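Aminopeptidase YwaD (Bacillus subtilis, PDB 6HC6) removes N-terminal amino acids from peptides as a secreted, monomeric metalloaminopeptidase of the M28 family that binds two zinc ions per subunit. Local coordinates at residues S117-E121 with L217-A221; L134-F140 with E160-A165; P242-V247 with D283-I289. The contacts are given in a common frame with arbitrary orientation. Residues are numbered along the deposited sequence.

Contact 1 of 3, residues S117-E121 with L217-A221; sequences SAPTE and LKLKA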
loop_
_atom_site.group_PDB
_atom_site.type_symbol
_atom_site.label_atom_id
_atom_site.label_comp_id
_atom_site.label_asym_id
_atom_site.label_seq_id
_atom_site.Cartn_x
_atom_site.Cartn_y
_atom_site.Cartn_z
ATOM N N SER A 117 4.360 -14.323 -10.556
ATOM C CA SER A 117 5.013 -14.856 -11.745
ATOM C C SER A 117 5.888 -16.042 -11.350
ATOM O O SER A 117 6.008 -16.392 -10.176
ATOM C CB SER A 117 5.812 -13.772 -12.474
ATOM O OG SER A 117 6.890 -13.285 -11.696
ATOM N N ALA A 118 6.510 -16.688 -12.365
ATOM C CA ALA A 118 7.208 -17.939 -12.119
ATOM C C ALA A 118 8.680 -17.708 -11.783
ATOM O O ALA A 118 9.303 -16.766 -12.286
ATOM C CB ALA A 118 7.104 -18.848 -13.342
ATOM N N PRO A 119 9.248 -18.556 -10.934
ATOM C CA PRO A 119 10.691 -18.545 -10.701
ATOM C C PRO A 119 11.388 -19.281 -11.835
ATOM O O PRO A 119 10.755 -19.732 -12.786
ATOM C CB PRO A 119 10.837 -19.300 -9.378
ATOM C CG PRO A 119 9.717 -20.296 -9.416
ATOM C CD PRO A 119 8.566 -19.574 -10.111
ATOM N N THR A 120 12.704 -19.410 -11.711
ATOM C CA THR A 120 13.508 -20.188 -12.642
ATOM C C THR A 120 14.080 -21.407 -11.935
ATOM O O THR A 120 13.996 -21.550 -10.713
ATOM C CB THR A 120 14.661 -19.359 -13.224
ATOM O OG1 THR A 120 15.594 -19.041 -12.183
ATOM C CG2 THR A 120 14.151 -18.076 -13.876
ATOM N N GLU A 121 14.682 -22.288 -12.721
ATOM C CA GLU A 121 15.505 -23.317 -12.123
ATOM C C GLU A 121 16.757 -22.675 -11.537
ATOM O O GLU A 121 17.150 -21.570 -11.921
ATOM C CB GLU A 121 15.853 -24.382 -13.155
ATOM C CG GLU A 121 14.647 -24.860 -13.940
ATOM C CD GLU A 121 14.598 -26.363 -14.068
ATOM O OE1 GLU A 121 13.937 -27.008 -13.225
ATOM O OE2 GLU A 121 15.219 -26.895 -15.015
ATOM N N LEU A 217 18.330 -15.154 -16.381
ATOM C CA LEU A 217 17.523 -14.775 -15.232
ATOM C C LEU A 217 17.599 -15.884 -14.192
ATOM O O LEU A 217 17.445 -17.061 -14.529
ATOM C CB LEU A 217 16.085 -14.526 -15.675
ATOM C CG LEU A 217 15.161 -13.650 -14.859
ATOM C CD1 LEU A 217 15.598 -12.210 -14.951
ATOM C CD2 LEU A 217 13.769 -13.804 -15.440
ATOM N N LYS A 218 17.883 -15.514 -12.943
ATOM C CA LYS A 218 17.864 -16.446 -11.820
ATOM C C LYS A 218 16.867 -15.914 -10.804
ATOM O O LYS A 218 17.064 -14.825 -10.259
ATOM C CB LYS A 218 19.247 -16.602 -11.183
ATOM C CG LYS A 218 20.317 -17.143 -12.123
ATOM C CD LYS A 218 21.600 -17.519 -11.380
ATOM C CE LYS A 218 22.702 -17.889 -12.369
ATOM N NZ LYS A 218 24.011 -18.140 -11.701
ATOM N N LEU A 219 15.794 -16.670 -10.567
ATOM C CA LEU A 219 14.733 -16.231 -9.667
ATOM C C LEU A 219 14.305 -17.388 -8.782
ATOM O O LEU A 219 14.008 -18.478 -9.279
ATOM C CB LEU A 219 13.519 -15.703 -10.433
ATOM C CG LEU A 219 13.698 -14.426 -11.251
ATOM C CD1 LEU A 219 12.526 -14.283 -12.193
ATOM C CD2 LEU A 219 13.814 -13.198 -10.353
ATOM N N LYS A 220 14.271 -17.144 -7.478
ATOM C CA LYS A 220 13.842 -18.129 -6.500
ATOM C C LYS A 220 12.559 -17.645 -5.839
ATOM O O LYS A 220 12.416 -16.455 -5.538
ATOM C CB LYS A 220 14.935 -18.371 -5.451
ATOM C CG LYS A 220 14.422 -18.831 -4.095
ATOM C CD LYS A 220 15.208 -20.027 -3.568
ATOM C CE LYS A 220 14.831 -20.347 -2.126
ATOM N NZ LYS A 220 15.794 -21.307 -1.505
ATOM N N ALA A 221 11.614 -18.566 -5.661
ATOM C CA ALA A 221 10.364 -18.293 -4.966
ATOM C C ALA A 221 10.508 -18.689 -3.504
ATOM O O ALA A 221 10.870 -19.828 -3.196
ATOM C CB ALA A 221 9.205 -19.055 -5.606
#

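Contact 2 of 3, residues L134-F140 with E160-A165; sequences LGYQKDF and EKAKNA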
loop_
_atom_site.group_PDB
_atom_site.type_symbol
_atom_site.label_atom_id
_atom_site.label_comp_id
_atom_site.label_asym_id
_atom_site.label_seq_id
_atom_site.Cartn_x
_atom_site.Cartn_y
_atom_site.Cartn_z
ATOM N N LEU A 134 6.288 -2.081 -26.950
ATOM C CA LEU A 134 5.376 -1.896 -25.825
ATOM C C LEU A 134 4.592 -3.155 -25.463
ATOM O O LEU A 134 3.883 -3.155 -24.453
ATOM C CB LEU A 134 4.395 -0.756 -26.125
ATOM C CG LEU A 134 5.071 0.604 -26.286
ATOM C CD1 LEU A 134 4.095 1.641 -26.823
ATOM C CD2 LEU A 134 5.649 1.042 -24.938
ATOM N N GLY A 135 4.692 -4.223 -26.247
ATOM C CA GLY A 135 4.076 -5.474 -25.859
ATOM C C GLY A 135 2.662 -5.697 -26.347
ATOM O O GLY A 135 1.963 -6.550 -25.789
ATOM N N TYR A 136 2.211 -4.956 -27.358
ATOM C CA TYR A 136 0.949 -5.286 -28.000
ATOM C C TYR A 136 1.049 -6.659 -28.664
ATOM O O TYR A 136 2.136 -7.166 -28.939
ATOM C CB TYR A 136 0.576 -4.237 -29.051
ATOM C CG TYR A 136 0.199 -2.882 -28.497
ATOM C CD1 TYR A 136 -1.079 -2.644 -28.023
ATOM C CD2 TYR A 136 1.110 -1.834 -28.471
ATOM C CE1 TYR A 136 -1.436 -1.405 -27.522
ATOM C CE2 TYR A 136 0.755 -0.587 -27.975
ATOM C CZ TYR A 136 -0.518 -0.381 -27.506
ATOM O OH TYR A 136 -0.883 0.847 -27.009
ATOM N N GLN A 137 -0.113 -7.262 -28.932
ATOM C CA GLN A 137 -0.121 -8.536 -29.646
ATOM C C GLN A 137 0.630 -8.439 -30.964
ATOM O O GLN A 137 1.378 -9.353 -31.330
ATOM C CB GLN A 137 -1.560 -9.003 -29.884
ATOM C CG GLN A 137 -2.277 -9.385 -28.607
ATOM C CD GLN A 137 -3.724 -9.773 -28.837
ATOM O OE1 GLN A 137 -4.011 -10.840 -29.375
ATOM N NE2 GLN A 137 -4.644 -8.908 -28.424
ATOM N N LYS A 138 0.449 -7.332 -31.693
ATOM C CA LYS A 138 1.118 -7.164 -32.981
ATOM C C LYS A 138 2.635 -7.142 -32.850
ATOM O O LYS A 138 3.334 -7.385 -33.840
ATOM C CB LYS A 138 0.649 -5.871 -33.657
ATOM C CG LYS A 138 1.249 -4.619 -33.018
ATOM C CD LYS A 138 0.485 -3.340 -33.342
ATOM C CE LYS A 138 1.039 -2.176 -32.522
ATOM N NZ LYS A 138 2.543 -2.131 -32.557
ATOM N N ASP A 139 3.163 -6.864 -31.657
ATOM C CA ASP A 139 4.605 -6.745 -31.459
ATOM C C ASP A 139 5.310 -8.087 -31.313
ATOM O O ASP A 139 6.546 -8.116 -31.225
ATOM C CB ASP A 139 4.889 -5.895 -30.221
ATOM C CG ASP A 139 4.427 -4.458 -30.382
ATOM O OD1 ASP A 139 4.435 -3.944 -31.518
ATOM O OD2 ASP A 139 4.072 -3.836 -29.370
ATOM N N PHE A 140 4.571 -9.191 -31.281
ATOM C CA PHE A 140 5.151 -10.515 -31.075
ATOM C C PHE A 140 5.032 -11.301 -32.372
ATOM O O PHE A 140 3.946 -11.769 -32.720
ATOM C CB PHE A 140 4.465 -11.237 -29.924
ATOM C CG PHE A 140 4.716 -10.609 -28.586
ATOM C CD1 PHE A 140 5.892 -10.854 -27.901
ATOM C CD2 PHE A 140 3.787 -9.754 -28.022
ATOM C CE1 PHE A 140 6.131 -10.270 -26.674
ATOM C CE2 PHE A 140 4.026 -9.164 -26.794
ATOM C CZ PHE A 140 5.200 -9.425 -26.121
ATOM N N GLU A 160 -1.065 -7.061 -19.093
ATOM C CA GLU A 160 -1.349 -7.199 -20.523
ATOM C C GLU A 160 -0.074 -7.489 -21.303
ATOM O O GLU A 160 -0.066 -8.332 -22.209
ATOM C CB GLU A 160 -2.022 -5.936 -21.058
ATOM C CG GLU A 160 -3.553 -5.967 -20.995
ATOM C CD GLU A 160 -4.180 -4.589 -20.795
ATOM O OE1 GLU A 160 -5.328 -4.521 -20.298
ATOM O OE2 GLU A 160 -3.531 -3.576 -21.133
ATOM N N LYS A 161 1.015 -6.797 -20.964
ATOM C CA LYS A 161 2.290 -7.058 -21.620
ATOM C C LYS A 161 2.742 -8.489 -21.365
ATOM O O LYS A 161 3.109 -9.211 -22.300
ATOM C CB LYS A 161 3.350 -6.068 -21.129
ATOM C CG LYS A 161 3.026 -4.601 -21.411
ATOM C CD LYS A 161 3.977 -3.696 -20.642
ATOM C CE LYS A 161 3.633 -2.222 -20.854
ATOM N NZ LYS A 161 4.016 -1.725 -22.204
ATOM N N ALA A 162 2.720 -8.919 -20.097
ATOM C CA ALA A 162 3.195 -10.258 -19.764
ATOM C C ALA A 162 2.310 -11.328 -20.382
ATOM O O ALA A 162 2.807 -12.361 -20.843
ATOM C CB ALA A 162 3.261 -10.442 -18.250
ATOM N N LYS A 163 0.994 -11.099 -20.390
ATOM C CA LYS A 163 0.077 -12.067 -20.979
ATOM C C LYS A 163 0.288 -12.176 -22.486
ATOM O O LYS A 163 0.263 -13.281 -23.044
ATOM C CB LYS A 163 -1.361 -11.667 -20.645
ATOM C CG LYS A 163 -2.424 -12.407 -21.407
ATOM C CD LYS A 163 -3.802 -11.796 -21.141
ATOM C CE LYS A 163 -3.846 -10.325 -21.534
ATOM N NZ LYS A 163 -5.186 -9.934 -22.050
ATOM N N ASN A 164 0.502 -11.046 -23.165
ATOM C CA ASN A 164 0.778 -11.101 -24.599
ATOM C C ASN A 164 2.074 -11.851 -24.874
ATOM O O ASN A 164 2.153 -12.654 -25.813
ATOM C CB ASN A 164 0.855 -9.694 -25.189
ATOM C CG ASN A 164 -0.492 -9.014 -25.251
ATOM O OD1 ASN A 164 -1.535 -9.665 -25.155
ATOM N ND2 ASN A 164 -0.479 -7.696 -25.422
ATOM N N ALA A 165 3.102 -11.609 -24.063
ATOM C CA ALA A 165 4.364 -12.310 -24.266
ATOM C C ALA A 165 4.204 -13.809 -24.039
ATOM O O ALA A 165 4.723 -14.621 -24.812
ATOM C CB ALA A 165 5.440 -11.727 -23.346
#

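Contact 3 of 3, residues P242-V247 with D283-I289; sequences PDIVYV and DKEIRFI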
loop_
_atom_site.group_PDB
_atom_site.type_symbol
_atom_site.label_atom_id
_atom_site.label_comp_id
_atom_site.label_asym_id
_atom_site.label_seq_id
_atom_site.Cartn_x
_atom_site.Cartn_y
_atom_site.Cartn_z
ATOM N N PRO A 242 -22.654 -3.000 19.843
ATOM C CA PRO A 242 -22.413 -1.596 19.481
ATOM C C PRO A 242 -22.071 -1.419 18.006
ATOM O O PRO A 242 -21.584 -2.329 17.333
ATOM C CB PRO A 242 -21.222 -1.205 20.364
ATOM C CG PRO A 242 -20.502 -2.500 20.614
ATOM C CD PRO A 242 -21.589 -3.541 20.707
ATOM N N ASP A 243 -22.326 -0.206 17.509
ATOM C CA ASP A 243 -21.844 0.176 16.186
ATOM C C ASP A 243 -20.318 0.166 16.178
ATOM O O ASP A 243 -19.680 0.550 17.161
ATOM C CB ASP A 243 -22.360 1.567 15.812
ATOM C CG ASP A 243 -23.871 1.609 15.622
ATOM O OD1 ASP A 243 -24.474 0.556 15.325
ATOM O OD2 ASP A 243 -24.456 2.704 15.786
ATOM N N ILE A 244 -19.728 -0.282 15.073
ATOM C CA ILE A 244 -18.278 -0.417 14.962
ATOM C C ILE A 244 -17.717 0.699 14.096
ATOM O O ILE A 244 -18.209 0.944 12.984
ATOM C CB ILE A 244 -17.875 -1.782 14.383
ATOM C CG1 ILE A 244 -18.394 -2.911 15.256
ATOM C CG2 ILE A 244 -16.365 -1.894 14.326
ATOM C CD1 ILE A 244 -18.515 -4.204 14.496
ATOM N N VAL A 245 -16.656 1.342 14.586
ATOM C CA VAL A 245 -15.902 2.357 13.854
ATOM C C VAL A 245 -14.484 1.829 13.679
ATOM O O VAL A 245 -13.882 1.343 14.645
ATOM C CB VAL A 245 -15.913 3.699 14.614
ATOM C CG1 VAL A 245 -14.927 4.716 14.004
ATOM C CG2 VAL A 245 -17.332 4.257 14.690
ATOM N N TYR A 246 -13.974 1.860 12.450
ATOM C CA TYR A 246 -12.650 1.344 12.141
ATOM C C TYR A 246 -11.701 2.498 11.834
ATOM O O TYR A 246 -12.014 3.348 10.998
ATOM C CB TYR A 246 -12.702 0.392 10.938
ATOM C CG TYR A 246 -13.691 -0.758 11.065
ATOM C CD1 TYR A 246 -13.279 -2.009 11.517
ATOM C CD2 TYR A 246 -15.016 -0.603 10.682
ATOM C CE1 TYR A 246 -14.151 -3.055 11.605
ATOM C CE2 TYR A 246 -15.900 -1.655 10.760
ATOM C CZ TYR A 246 -15.461 -2.878 11.229
ATOM O OH TYR A 246 -16.324 -3.937 11.331
ATOM N N VAL A 247 -10.550 2.529 12.502
ATOM C CA VAL A 247 -9.488 3.493 12.210
ATOM C C VAL A 247 -8.272 2.678 11.798
ATOM O O VAL A 247 -7.787 1.852 12.587
ATOM C CB VAL A 247 -9.165 4.394 13.414
ATOM C CG1 VAL A 247 -8.127 5.455 13.005
ATOM C CG2 VAL A 247 -10.426 5.051 13.936
ATOM N N ASP A 283 -20.024 5.022 23.067
ATOM C CA ASP A 283 -20.863 3.839 22.925
ATOM C C ASP A 283 -20.552 3.054 21.658
ATOM O O ASP A 283 -21.152 1.994 21.435
ATOM C CB ASP A 283 -22.344 4.228 22.944
ATOM C CG ASP A 283 -22.795 4.750 24.308
ATOM O OD1 ASP A 283 -22.211 4.346 25.338
ATOM O OD2 ASP A 283 -23.744 5.556 24.348
ATOM N N LYS A 284 -19.646 3.550 20.827
ATOM C CA LYS A 284 -19.173 2.795 19.679
ATOM C C LYS A 284 -18.060 1.840 20.088
ATOM O O LYS A 284 -17.310 2.089 21.037
ATOM C CB LYS A 284 -18.651 3.725 18.582
ATOM C CG LYS A 284 -19.520 4.929 18.324
ATOM C CD LYS A 284 -20.770 4.555 17.541
ATOM C CE LYS A 284 -21.542 5.802 17.127
ATOM N NZ LYS A 284 -22.808 5.472 16.430
ATOM N N GLU A 285 -17.950 0.743 19.350
ATOM C CA GLU A 285 -16.777 -0.116 19.412
ATOM C C GLU A 285 -15.771 0.397 18.393
ATOM O O GLU A 285 -16.067 0.442 17.195
ATOM C CB GLU A 285 -17.144 -1.571 19.123
ATOM C CG GLU A 285 -15.934 -2.500 19.128
ATOM C CD GLU A 285 -16.296 -3.953 18.892
ATOM O OE1 GLU A 285 -15.428 -4.726 18.425
ATOM O OE2 GLU A 285 -17.451 -4.321 19.175
ATOM N N ILE A 286 -14.599 0.818 18.854
ATOM C CA ILE A 286 -13.601 1.396 17.961
ATOM C C ILE A 286 -12.481 0.385 17.767
ATOM O O ILE A 286 -11.845 -0.053 18.733
ATOM C CB ILE A 286 -13.059 2.728 18.490
ATOM C CG1 ILE A 286 -14.216 3.652 18.855
ATOM C CG2 ILE A 286 -12.188 3.366 17.426
ATOM C CD1 ILE A 286 -13.772 4.923 19.558
ATOM N N ARG A 287 -12.245 0.010 16.519
ATOM C CA ARG A 287 -11.196 -0.939 16.176
ATOM C C ARG A 287 -10.088 -0.181 15.461
ATOM O O ARG A 287 -10.295 0.353 14.364
ATOM C CB ARG A 287 -11.753 -2.063 15.310
ATOM C CG ARG A 287 -12.923 -2.761 15.968
ATOM C CD ARG A 287 -13.310 -4.011 15.218
ATOM N NE ARG A 287 -14.423 -4.688 15.881
ATOM C CZ ARG A 287 -15.075 -5.729 15.376
ATOM N NH1 ARG A 287 -14.729 -6.221 14.192
ATOM N NH2 ARG A 287 -16.074 -6.279 16.052
ATOM N N PHE A 288 -8.919 -0.120 16.088
ATOM C CA PHE A 288 -7.740 0.450 15.448
ATOM C C PHE A 288 -6.969 -0.686 14.800
ATOM O O PHE A 288 -6.611 -1.663 15.467
ATOM C CB PHE A 288 -6.864 1.187 16.453
ATOM C CG PHE A 288 -7.565 2.299 17.159
ATOM C CD1 PHE A 288 -8.264 2.059 18.334
ATOM C CD2 PHE A 288 -7.558 3.583 16.634
ATOM C CE1 PHE A 288 -8.922 3.086 18.997
ATOM C CE2 PHE A 288 -8.226 4.615 17.294
ATOM C CZ PHE A 288 -8.901 4.362 18.476
ATOM N N ILE A 289 -6.740 -0.593 13.500
ATOM C CA ILE A 289 -6.135 -1.717 12.804
ATOM C C ILE A 289 -4.919 -1.248 12.032
ATOM O O ILE A 289 -4.996 -0.280 11.261
ATOM C CB ILE A 289 -7.120 -2.415 11.857
ATOM C CG1 ILE A 289 -8.439 -2.655 12.583
ATOM C CG2 ILE A 289 -6.474 -3.694 11.366
ATOM C CD1 ILE A 289 -9.412 -3.487 11.799
HETATM O O HOH W 1 -23.126 1.753 19.529
#

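Contact 1 of 3, residues S117-E121 with L217-A221
The side chain of T120 lies over the backbone of strand 217-221 at K218 and L219, with CG2 4.4 Å from CB of L217 and 4.2 Å from CB of L219. Its hydroxyl is used twice. OG1 accepts the amide hydrogen of L219 (T120 OG1 to L219 N, 2.9 Å) and donates to the carbonyl of the next residue in its own loop (T120 OG1 to E121 O, 3.0 Å). The two bonds, made with chi1 in the p well, hold the hydroxyl between strand and loop. The main chain of the loop adds one more bond, T120 N to L219 O at 2.9 Å and nearly linear, so both polar backbone atoms of L219 are paired with one threonine; a side-chain oxygen stands where a carbonyl would be in a regular sheet. One residue earlier, P119 rests on the strand: its CB is 3.3 Å from L219 O, and its CG is 4.0 Å from CB of A221. The loop therefore lies against one edge of the strand without forming a strand itself. The other edge belongs to strand 97-104, where K218 and K220 make backbone hydrogen bonds with T101 and E99. The side chains of L217 and L219 point into the PA-domain barrel, packing on L111 of strand 107-113 and V199 of strand 198-201.

Contact 2 of 3, residues L134-F140 with E160-A165
N164, F140 and K161 carry most of this contact, which ties helix 158-167 of the PA domain to the loop, with its short 3-10 turn, between strands 125-131 and 148-152. N164 points at the loop and gives its amide to a backbone carbonyl: ND2 lies 2.7 Å from G135 O, with an almost straight hydrogen bond, while OD1 is in van der Waals contact with CG of Q137 at 3.5 Å. One turn earlier on the helix, the long side chain of K161 brings NZ to 2.7 Å from L134 O. Two successive loop carbonyls are thus bound by side chains spaced i to i+3 on the helix. The ammonium is shared with the carbonyls of S152 and G154, so it ties this loop to the end of strand 148-152. F140 makes the apolar half. A165 CA sits over one face of its ring, 3.9 Å from the centroid, in a CH-pi contact, and F140 CZ is 3.6 Å from A165 CB; the ring also reaches A149 and I151 of strand 148-152. G135 allows the close approach, its CA 4.9 Å from that of K161. A CB there would come within 3.3 Å of K161 CG, and the positive phi of G135 also suits a residue without a side chain. D139 OD2 accepts from Y136 N at 3.0 Å, bracing the turn from within. Helix side chains thus supply the donors for two carbonyls of an irregular loop, and the aromatic ring packs beside them.

Contact 3 of 3, residues P242-V247 with D283-I289
Five main-chain hydrogen bonds join these parallel strands, alternating in direction: E285 N to D243 O, V245 N to E285 O, R287 N to V245 O and I289 N to V247 O, each 2.8 Å, and V247 N to R287 O at 2.9 Å. CA-H...O contacts fill in between, such as F288 CA to V247 O at 3.2 Å. Just before the strands begin, a water links D243 N (2.9 Å) with D283 O (2.8 Å), and a weak salt bridge runs from K284 NZ to D243 OD2 (3.3 Å); the lysine also pairs with E317. On the face carrying I244 and Y246, R287 NE binds E285 OE1 at 2.7 Å, and CD1 of I244 lies over the guanidinium, 3.6 Å from NH2. Further along that face, CD1 of I289 meets the edge of the Y246 ring, 4.1 Å from CD1 of the tyrosine. On the opposite face V247 CB packs on F288 CD2 at 3.7 Å, and both side chains continue onto M270 of helix 260-277, the connection of this beta-alpha-beta unit. The buried charges are compensated locally, E285 by K235 and R315 and R287 by E312 as well. At these two strands, the face of V245, V247, I286 and F288 is apolar, whereas that of E285 and R287 holds paired charges among apolar side chains.

In the fold
The three contacts fall into two structural units. Contacts 1 and 2 belong to the PA-domain barrel, their centres 21 Å apart and their nearest atoms about 7 Å; contact 2 is nested in the sequence loop that contact 1 closes. Contact 1 involves barrel strand 214-222, whereas contact 2 fastens helix 158-167 to the loop between strands 125-131 and 148-152. Contact 3 comes later in the chain, in the eight-stranded sheet of the peptidase unit, with its centre 43 Å and 47 Å from those of contacts 1 and 2, across the chain's centre. Its strand 244-250 ends at the zinc ligand H250, which places contact 3 in the unit that holds the two zincs, whereas contacts 1 and 2 lie away from them.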